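Local coordinates for protein mercuric reductase (Metallosphaera sedula, PDB 4YWO) that probably catalyses the NADPH-dependent reduction of Hg(2+) to elemental mercury, working as an FAD-containing homodimer, at residues A[348-353]-A[409-414]; A[386-391]-A[404-409]. All blocks are in the same frame, centred on the assembly; numbering follows the deposited sequence.

Contact 1 (A[348-353]-A[409-414]); sequences QPNLAR and NVAEMI
Segment 348-353 enters strand 350-355 through a cis peptide bond before Pro-349. Segment 409-414 lies against it as a turn, with Glu-412 N hydrogen-bonded to Asn-409 O. The nearest CA atoms are those of Asn-350 and Val-410, 5.9 Å apart. Asn-350 carries the polar part. Its CG stands anti to the carbonyl carbon (chi1 -61°), and chi2 (160°) points OD1 at the turn. Ala-411 N donates to Asn-350 OD1 at 3.1 Å, with an N-H...O angle of 159°. The donor lies in the carbonyl plane, on a lone pair. A water also donates to Asn-350 OD1, at 2.7 Å, and accepts a longer bond from Asn-409 ND2. At the other end of the amide, ND2 donates hydrogen bonds to Thr-347 O and to a glycerol, probably from the crystallisation liquor. Partners on both OD1 and ND2 fix the rotation of the amide. The apolar part follows along the strand. Ala-352 CB sits 4.0 Å from Val-410 CG2 and 3.9 Å from Ile-414 CD1. Ile-414 CG1 also lies against Arg-353 O. The contact belongs to the dimerisation domain of pyridine nucleotide-disulfide oxidoreductases. Strand 350-355 lies between strands 343-345 and 399-407 of its antiparallel sheet. The turn leads from strand 399-407 into helix 414-422, and its Glu-412 carboxylate accepts hydrogen bonds from Ile-440 N and Ala-441 N of the second subunit.

Contact 2 (A[386-391]-A[404-409]); sequences SRLGFV and HAVGEN
The ring of Phe-390 lies over the backbone of the neighbouring strand. Val-406 N lies over one face. His-404 O and Ala-405 CA come to the ring obliquely, and Phe-390 CE1 is 3.6 Å from His-404 O. On the other flank of the ring, Phe-390 CE2 touches Val-406 CG2 at 3.5 Å, and the two side chains cross obliquely. This position comes from chi1 (69°), which puts CG between the backbone N and the carbonyl carbon, the crowded position. Glu-216 and Glu-220 of helix 215-227 also touch the ring. The imidazole of His-404 leads away from the contact, and its NE2 is hydrogen-bonded to Leu-356 O. Leu-388 CD2 meets Val-406 CG1 at 3.9 Å on the same side as Phe-390. The two segments are the open ends of a beta hairpin, strands 390-396 and 399-407, in the antiparallel sheet of the dimerisation domain. Phe-390 and Val-406 form a hydrogen-bonded pair. Val-406 N donates to Phe-390 O at 2.9 Å (163°), and Phe-390 N donates less straight to Val-406 O at 3.0 Å (141°). Val-406 O also takes a CA-H...O contact from Gly-389 CA at 3.2 Å. The next pair, Val-391 and Ala-405, is non-hydrogen-bonded. It meets on the opposite face of the sheet, Val-391 CG2 to Ala-405 CB at 4.0 Å, where Met-413 packs on both. Beyond the strand ends the chemistry turns polar. Ser-386 OG stands anti to its backbone N and donates to Glu-408 OE2 at 2.7 Å. Glu-408 OE2 accepts with its anti lone pair, the one away from OE1. A water donates to Ser-386 O and accepts from Glu-408 N, bridging the backbones where direct pairing has stopped.

Both contacts are mostly buried, and both hold the same antiparallel sheet. Contact 1 ties strand 350-355 to the turn after strand 399-407. Contact 2 pairs strand 399-407 with its hairpin partner. They share Asn-409, and a probable hydrogen bond from Ala-352 N to Ala-405 O joins them. Gln-348 NE2 is probably also hydrogen-bonded to Glu-408 OE1, which gives that carboxylate a partner on each oxygen. Contact 1 joins one side-chain amide, hydrogen-bonded to a turn, with a small apolar patch. It has more residues within reach of the second subunit. Contact 2 rests on backbone pairing and an aromatic ring, away from the annotated sites, with its side-chain hydrogen bond at the partly exposed end.

Contact 1 (A[348-353]-A[409-414])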
ATOM      1  N   GLN A 348     -14.147   2.814   2.365  1.00 14.31           N
ATOM      2  CA  GLN A 348     -13.178   3.267   3.379  1.00 13.34           C
ATOM      3  C   GLN A 348     -13.721   2.767   4.692  1.00 15.59           C
ATOM      4  O   GLN A 348     -14.831   3.155   5.155  1.00 16.46           O
ATOM      5  CB  GLN A 348     -13.151   4.758   3.432  1.00 14.03           C
ATOM      6  CG  GLN A 348     -12.160   5.243   4.531  1.00 15.82           C
ATOM      7  CD  GLN A 348     -12.000   6.692   4.562  1.00 18.20           C
ATOM      8  OE1 GLN A 348     -12.999   7.446   4.399  1.00 19.14           O
ATOM      9  NE2 GLN A 348     -10.737   7.175   4.785  1.00 18.68           N
ATOM     10  N   PRO A 349     -12.982   1.964   5.449  1.00 14.22           N
ATOM     11  CA  PRO A 349     -11.705   1.289   5.039  1.00 14.21           C
ATOM     12  C   PRO A 349     -11.965   0.247   3.975  1.00 12.67           C
ATOM     13  O   PRO A 349     -13.133  -0.172   3.787  1.00 14.06           O
ATOM     14  CB  PRO A 349     -11.227   0.666   6.310  1.00 14.49           C
ATOM     15  CG  PRO A 349     -12.484   0.263   7.027  1.00 14.79           C
ATOM     16  CD  PRO A 349     -13.416   1.461   6.771  1.00 14.97           C
ATOM     17  N   ASN A 350     -10.917  -0.137   3.290  1.00 11.73           N
ATOM     18  CA  ASN A 350     -10.974  -1.148   2.232  1.00 12.34           C
ATOM     19  C   ASN A 350     -11.150  -2.574   2.808  1.00 13.25           C
ATOM     20  O   ASN A 350     -10.801  -2.876   3.982  1.00 12.43           O
ATOM     21  CB  ASN A 350      -9.711  -1.209   1.438  1.00 12.46           C
ATOM     22  CG  ASN A 350      -9.273   0.020   0.671  1.00 14.50           C
ATOM     23  OD1 ASN A 350      -8.073   0.112   0.330  1.00 15.89           O
ATOM     24  ND2 ASN A 350     -10.140   0.993   0.435  1.00 13.63           N
ATOM     25  N   LEU A 351     -11.751  -3.440   1.985  1.00 13.32           N
ATOM     26  CA  LEU A 351     -11.745  -4.901   2.276  1.00 12.69           C
ATOM     27  C   LEU A 351     -10.958  -5.488   1.158  1.00 13.61           C
ATOM     28  O   LEU A 351     -11.210  -5.159  -0.043  1.00 14.76           O
ATOM     29  CB  LEU A 351     -13.140  -5.521   2.295  1.00 14.69           C
ATOM     30  CG  LEU A 351     -14.102  -4.899   3.352  1.00 16.64           C
ATOM     31  CD1 LEU A 351     -14.883  -3.820   2.697  1.00 18.46           C
ATOM     32  CD2 LEU A 351     -15.001  -5.979   3.961  1.00 20.21           C
ATOM     33  N   ALA A 352     -10.038  -6.410   1.442  1.00 11.80           N
ATOM     34  CA  ALA A 352      -9.226  -6.977   0.365  1.00 12.73           C
ATOM     35  C   ALA A 352      -9.030  -8.474   0.600  1.00 14.13           C
ATOM     36  O   ALA A 352      -8.976  -8.918   1.761  1.00 13.70           O
ATOM     37  CB  ALA A 352      -7.885  -6.343   0.395  1.00 13.57           C
ATOM     38  N   ARG A 353      -8.875  -9.231  -0.455  1.00 13.52           N
ATOM     39  CA  ARG A 353      -8.631 -10.650  -0.323  1.00 12.95           C
ATOM     40  C   ARG A 353      -7.819 -11.165  -1.510  1.00 13.24           C
ATOM     41  O   ARG A 353      -7.802 -10.594  -2.602  1.00 13.84           O
ATOM     42  CB  ARG A 353      -9.971 -11.371  -0.310  1.00 12.32           C
ATOM     43  CG  ARG A 353     -10.786 -11.256  -1.538  1.00 13.81           C
ATOM     44  CD  ARG A 353     -12.109 -11.984  -1.527  1.00 14.37           C
ATOM     45  NE  ARG A 353     -11.915 -13.396  -1.530  1.00 18.33           N
ATOM     46  CZ  ARG A 353     -12.929 -14.257  -1.332  1.00 24.07           C
ATOM     47  NH1 ARG A 353     -14.164 -13.771  -1.155  1.00 25.53           N
ATOM     48  NH2 ARG A 353     -12.684 -15.547  -1.286  1.00 26.23           N
ATOM     49  N   ASN A 409      -6.533   1.609   3.351  1.00 15.59           N
ATOM     50  CA  ASN A 409      -5.714   1.434   2.185  1.00 18.41           C
ATOM     51  C   ASN A 409      -5.101   0.048   2.095  1.00 16.00           C
ATOM     52  O   ASN A 409      -4.071  -0.125   1.472  1.00 16.21           O
ATOM     53  CB  ASN A 409      -4.591   2.448   2.149  1.00 21.49           C
ATOM     54  CG  ASN A 409      -5.072   3.879   2.046  1.00 28.74           C
ATOM     55  OD1 ASN A 409      -4.467   4.781   2.715  1.00 33.85           O
ATOM     56  ND2 ASN A 409      -6.047   4.133   1.214  1.00 27.60           N
ATOM     57  N   VAL A 410      -5.799  -0.991   2.641  1.00 11.96           N
ATOM     58  CA  VAL A 410      -5.253  -2.357   2.482  1.00 12.16           C
ATOM     59  C   VAL A 410      -5.205  -2.780   1.008  1.00 12.60           C
ATOM     60  O   VAL A 410      -4.548  -3.747   0.687  1.00 12.50           O
ATOM     61  CB  VAL A 410      -5.901  -3.364   3.435  1.00 12.83           C
ATOM     62  CG1 VAL A 410      -5.639  -3.051   4.891  1.00 15.27           C
ATOM     63  CG2 VAL A 410      -7.395  -3.563   3.185  1.00 13.37           C
ATOM     64  N   ALA A 411      -5.946  -2.114   0.132  1.00 11.82           N
ATOM     65  CA  ALA A 411      -5.783  -2.402  -1.268  1.00 14.35           C
ATOM     66  C   ALA A 411      -4.335  -2.292  -1.769  1.00 13.86           C
ATOM     67  O   ALA A 411      -3.959  -3.050  -2.681  1.00 16.00           O
ATOM     68  CB  ALA A 411      -6.602  -1.446  -2.090  1.00 15.19           C
ATOM     69  N   GLU A 412      -3.520  -1.482  -1.099  1.00 15.22           N
ATOM     70  CA  GLU A 412      -2.145  -1.174  -1.522  1.00 14.32           C
ATOM     71  C   GLU A 412      -1.188  -2.263  -1.092  1.00 18.26           C
ATOM     72  O   GLU A 412      -0.074  -2.288  -1.611  1.00 25.74           O
ATOM     73  CB  GLU A 412      -1.685   0.206  -1.055  1.00 17.93           C
ATOM     74  CG  GLU A 412      -2.485   1.357  -1.631  1.00 16.52           C
ATOM     75  CD  GLU A 412      -2.395   1.510  -3.179  1.00 20.40           C
ATOM     76  OE1 GLU A 412      -1.496   0.811  -3.724  1.00 24.33           O
ATOM     77  OE2 GLU A 412      -3.270   2.176  -3.840  1.00 19.14           O
ATOM     78  N   MET A 413      -1.538  -3.046  -0.079  1.00 15.19           N
ATOM     79  CA  MET A 413      -0.699  -4.147   0.407  1.00 16.98           C
ATOM     80  C   MET A 413      -1.103  -5.512  -0.145  1.00 17.55           C
ATOM     81  O   MET A 413      -0.354  -6.473  -0.010  1.00 16.58           O
ATOM     82  CB  MET A 413      -0.698  -4.265   1.930  1.00 18.10           C
ATOM     83  CG  MET A 413      -1.909  -4.931   2.515  1.00 19.02           C
ATOM     84  SD  MET A 413      -1.799  -4.795   4.335  1.00 21.99           S
ATOM     85  CE  MET A 413      -3.067  -5.941   4.874  1.00 20.67           C
ATOM     86  N   ILE A 414      -2.239  -5.634  -0.816  1.00 16.50           N
ATOM     87  CA  ILE A 414      -2.738  -6.950  -1.222  1.00 16.14           C
ATOM     88  C   ILE A 414      -1.895  -7.465  -2.356  1.00 18.27           C
ATOM     89  O   ILE A 414      -1.776  -8.685  -2.525  1.00 18.12           O
ATOM     90  CB  ILE A 414      -4.246  -6.939  -1.521  1.00 16.93           C
ATOM     91  CG1 ILE A 414      -4.890  -8.332  -1.297  1.00 17.45           C
ATOM     92  CG2 ILE A 414      -4.565  -6.385  -2.914  1.00 18.60           C
ATOM     93  CD1 ILE A 414      -4.886  -8.783   0.118  1.00 19.27           C
TER
HETATM   94  O   HOH W   1      -7.014   2.076  -1.164  1.00 29.70           O

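Contact 2 (A[386-391]-A[404-409])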
ATOM      1  N   SER A 386      -7.418   4.655  12.483  1.00 15.53           N
ATOM      2  CA  SER A 386      -8.164   3.701  11.631  1.00 16.53           C
ATOM      3  C   SER A 386      -8.019   2.315  12.171  1.00 14.58           C
ATOM      4  O   SER A 386      -7.454   1.395  11.591  1.00 14.95           O
ATOM      5  CB  SER A 386      -7.678   3.843  10.175  1.00 17.96           C
ATOM      6  OG  SER A 386      -8.615   3.121   9.352  1.00 19.18           O
ATOM      7  N   ARG A 387      -8.518   2.144  13.396  1.00 15.67           N
ATOM      8  CA  ARG A 387      -8.261   0.911  14.114  1.00 15.89           C
ATOM      9  C   ARG A 387      -9.239  -0.230  13.773  1.00 14.65           C
ATOM     10  O   ARG A 387      -8.900  -1.367  14.113  1.00 17.64           O
ATOM     11  CB  ARG A 387      -8.360   1.156  15.651  1.00 18.26           C
ATOM     12  CG  ARG A 387      -7.264   2.093  16.145  1.00 16.80           C
ATOM     13  CD  ARG A 387      -7.524   2.316  17.612  1.00 26.09           C
ATOM     14  NE  ARG A 387      -6.424   2.852  18.340  1.00 33.49           N
ATOM     15  CZ  ARG A 387      -6.035   4.109  18.424  1.00 42.89           C
ATOM     16  NH1 ARG A 387      -6.563   5.091  17.626  1.00 50.45           N
ATOM     17  NH2 ARG A 387      -5.025   4.360  19.313  1.00 35.65           N
ATOM     18  N   LEU A 388     -10.353   0.015  13.083  1.00 14.47           N
ATOM     19  CA  LEU A 388     -11.270  -1.029  12.702  1.00 16.48           C
ATOM     20  C   LEU A 388     -10.614  -1.962  11.666  1.00 16.93           C
ATOM     21  O   LEU A 388      -9.915  -1.462  10.755  1.00 17.92           O
ATOM     22  CB  LEU A 388     -12.535  -0.428  12.139  1.00 17.76           C
ATOM     23  CG  LEU A 388     -13.595  -1.457  11.750  1.00 19.04           C
ATOM     24  CD1 LEU A 388     -15.031  -0.977  11.941  1.00 24.66           C
ATOM     25  CD2 LEU A 388     -13.410  -1.956  10.335  1.00 20.51           C
ATOM     26  N   GLY A 389     -10.723  -3.243  11.880  1.00 14.49           N
ATOM     27  CA  GLY A 389     -10.283  -4.204  10.885  1.00 14.11           C
ATOM     28  C   GLY A 389      -9.423  -5.292  11.392  1.00 13.61           C
ATOM     29  O   GLY A 389      -9.242  -5.482  12.594  1.00 14.12           O
ATOM     30  N   PHE A 390      -8.849  -6.013  10.462  1.00 11.97           N
ATOM     31  CA  PHE A 390      -8.053  -7.163  10.725  1.00 11.84           C
ATOM     32  C   PHE A 390      -7.229  -7.601   9.553  1.00 14.21           C
ATOM     33  O   PHE A 390      -7.470  -7.183   8.411  1.00 12.78           O
ATOM     34  CB  PHE A 390      -8.934  -8.383  11.178  1.00 11.81           C
ATOM     35  CG  PHE A 390      -9.787  -8.931  10.071  1.00 11.80           C
ATOM     36  CD1 PHE A 390      -9.289  -9.874   9.167  1.00 12.43           C
ATOM     37  CD2 PHE A 390     -10.998  -8.335   9.741  1.00 12.76           C
ATOM     38  CE1 PHE A 390     -10.055 -10.280   8.062  1.00 13.77           C
ATOM     39  CE2 PHE A 390     -11.761  -8.746   8.670  1.00 13.31           C
ATOM     40  CZ  PHE A 390     -11.294  -9.690   7.803  1.00 13.62           C
ATOM     41  N   VAL A 391      -6.278  -8.478   9.819  1.00 13.69           N
ATOM     42  CA  VAL A 391      -5.537  -9.183   8.740  1.00 14.59           C
ATOM     43  C   VAL A 391      -5.588 -10.676   9.086  1.00 14.25           C
ATOM     44  O   VAL A 391      -5.236 -11.084  10.211  1.00 15.02           O
ATOM     45  CB  VAL A 391      -4.087  -8.685   8.540  1.00 16.45           C
ATOM     46  CG1 VAL A 391      -3.473  -9.404   7.398  1.00 17.03           C
ATOM     47  CG2 VAL A 391      -4.139  -7.246   8.250  1.00 17.67           C
ATOM     48  N   HIS A 404      -6.610 -12.076   3.806  1.00 11.58           N
ATOM     49  CA  HIS A 404      -7.842 -11.358   3.815  1.00 12.92           C
ATOM     50  C   HIS A 404      -7.655 -10.249   4.786  1.00 13.56           C
ATOM     51  O   HIS A 404      -7.194 -10.437   5.882  1.00 14.32           O
ATOM     52  CB  HIS A 404      -8.996 -12.287   4.251  1.00 13.78           C
ATOM     53  CG  HIS A 404      -9.021 -13.551   3.457  1.00 14.01           C
ATOM     54  ND1 HIS A 404      -9.827 -13.733   2.364  1.00 13.74           N
ATOM     55  CD2 HIS A 404      -8.248 -14.660   3.531  1.00 14.46           C
ATOM     56  CE1 HIS A 404      -9.539 -14.874   1.792  1.00 15.23           C
ATOM     57  NE2 HIS A 404      -8.517 -15.418   2.442  1.00 15.47           N
ATOM     58  N   ALA A 405      -8.116  -9.017   4.445  1.00 12.92           N
ATOM     59  CA  ALA A 405      -7.832  -7.911   5.348  1.00 12.47           C
ATOM     60  C   ALA A 405      -8.907  -6.813   5.199  1.00 13.53           C
ATOM     61  O   ALA A 405      -9.552  -6.676   4.127  1.00 13.15           O
ATOM     62  CB  ALA A 405      -6.478  -7.316   5.055  1.00 13.83           C
ATOM     63  N   VAL A 406      -9.118  -6.078   6.283  1.00 10.70           N
ATOM     64  CA  VAL A 406      -9.973  -4.886   6.306  1.00 11.58           C
ATOM     65  C   VAL A 406      -9.112  -3.847   7.031  1.00 12.21           C
ATOM     66  O   VAL A 406      -8.631  -4.058   8.144  1.00 13.09           O
ATOM     67  CB  VAL A 406     -11.329  -5.176   7.040  1.00 12.35           C
ATOM     68  CG1 VAL A 406     -12.047  -3.848   7.203  1.00 12.66           C
ATOM     69  CG2 VAL A 406     -12.108  -6.217   6.309  1.00 15.63           C
ATOM     70  N   GLY A 407      -8.995  -2.655   6.427  1.00 12.09           N
ATOM     71  CA  GLY A 407      -8.263  -1.577   7.059  1.00 13.09           C
ATOM     72  C   GLY A 407      -7.949  -0.474   6.049  1.00 13.69           C
ATOM     73  O   GLY A 407      -8.292  -0.560   4.848  1.00 13.82           O
ATOM     74  N   GLU A 408      -7.349   0.573   6.533  1.00 14.05           N
ATOM     75  CA  GLU A 408      -7.120   1.762   5.713  1.00 15.25           C
ATOM     76  C   GLU A 408      -6.116   1.432   4.589  1.00 16.50           C
ATOM     77  O   GLU A 408      -4.968   1.060   4.841  1.00 17.45           O
ATOM     78  CB  GLU A 408      -6.490   2.881   6.584  1.00 16.93           C
ATOM     79  CG  GLU A 408      -6.728   4.238   6.003  1.00 18.57           C
ATOM     80  CD  GLU A 408      -8.248   4.612   6.022  1.00 22.01           C
ATOM     81  OE1 GLU A 408      -8.552   5.214   5.013  1.00 21.47           O
ATOM     82  OE2 GLU A 408      -9.118   4.220   6.936  1.00 22.36           O
ATOM     83  N   ASN A 409      -6.533   1.609   3.351  1.00 15.59           N
ATOM     84  CA  ASN A 409      -5.714   1.434   2.185  1.00 18.41           C
ATOM     85  C   ASN A 409      -5.101   0.048   2.095  1.00 16.00           C
ATOM     86  O   ASN A 409      -4.071  -0.125   1.472  1.00 16.21           O
ATOM     87  CB  ASN A 409      -4.591   2.448   2.149  1.00 21.49           C
ATOM     88  CG  ASN A 409      -5.072   3.879   2.046  1.00 28.74           C
ATOM     89  OD1 ASN A 409      -4.467   4.781   2.715  1.00 33.85           O
ATOM     90  ND2 ASN A 409      -6.047   4.133   1.214  1.00 27.60           N
TER
HETATM   91  O   HOH W   2      -6.329   0.437   9.217  1.00 17.11           O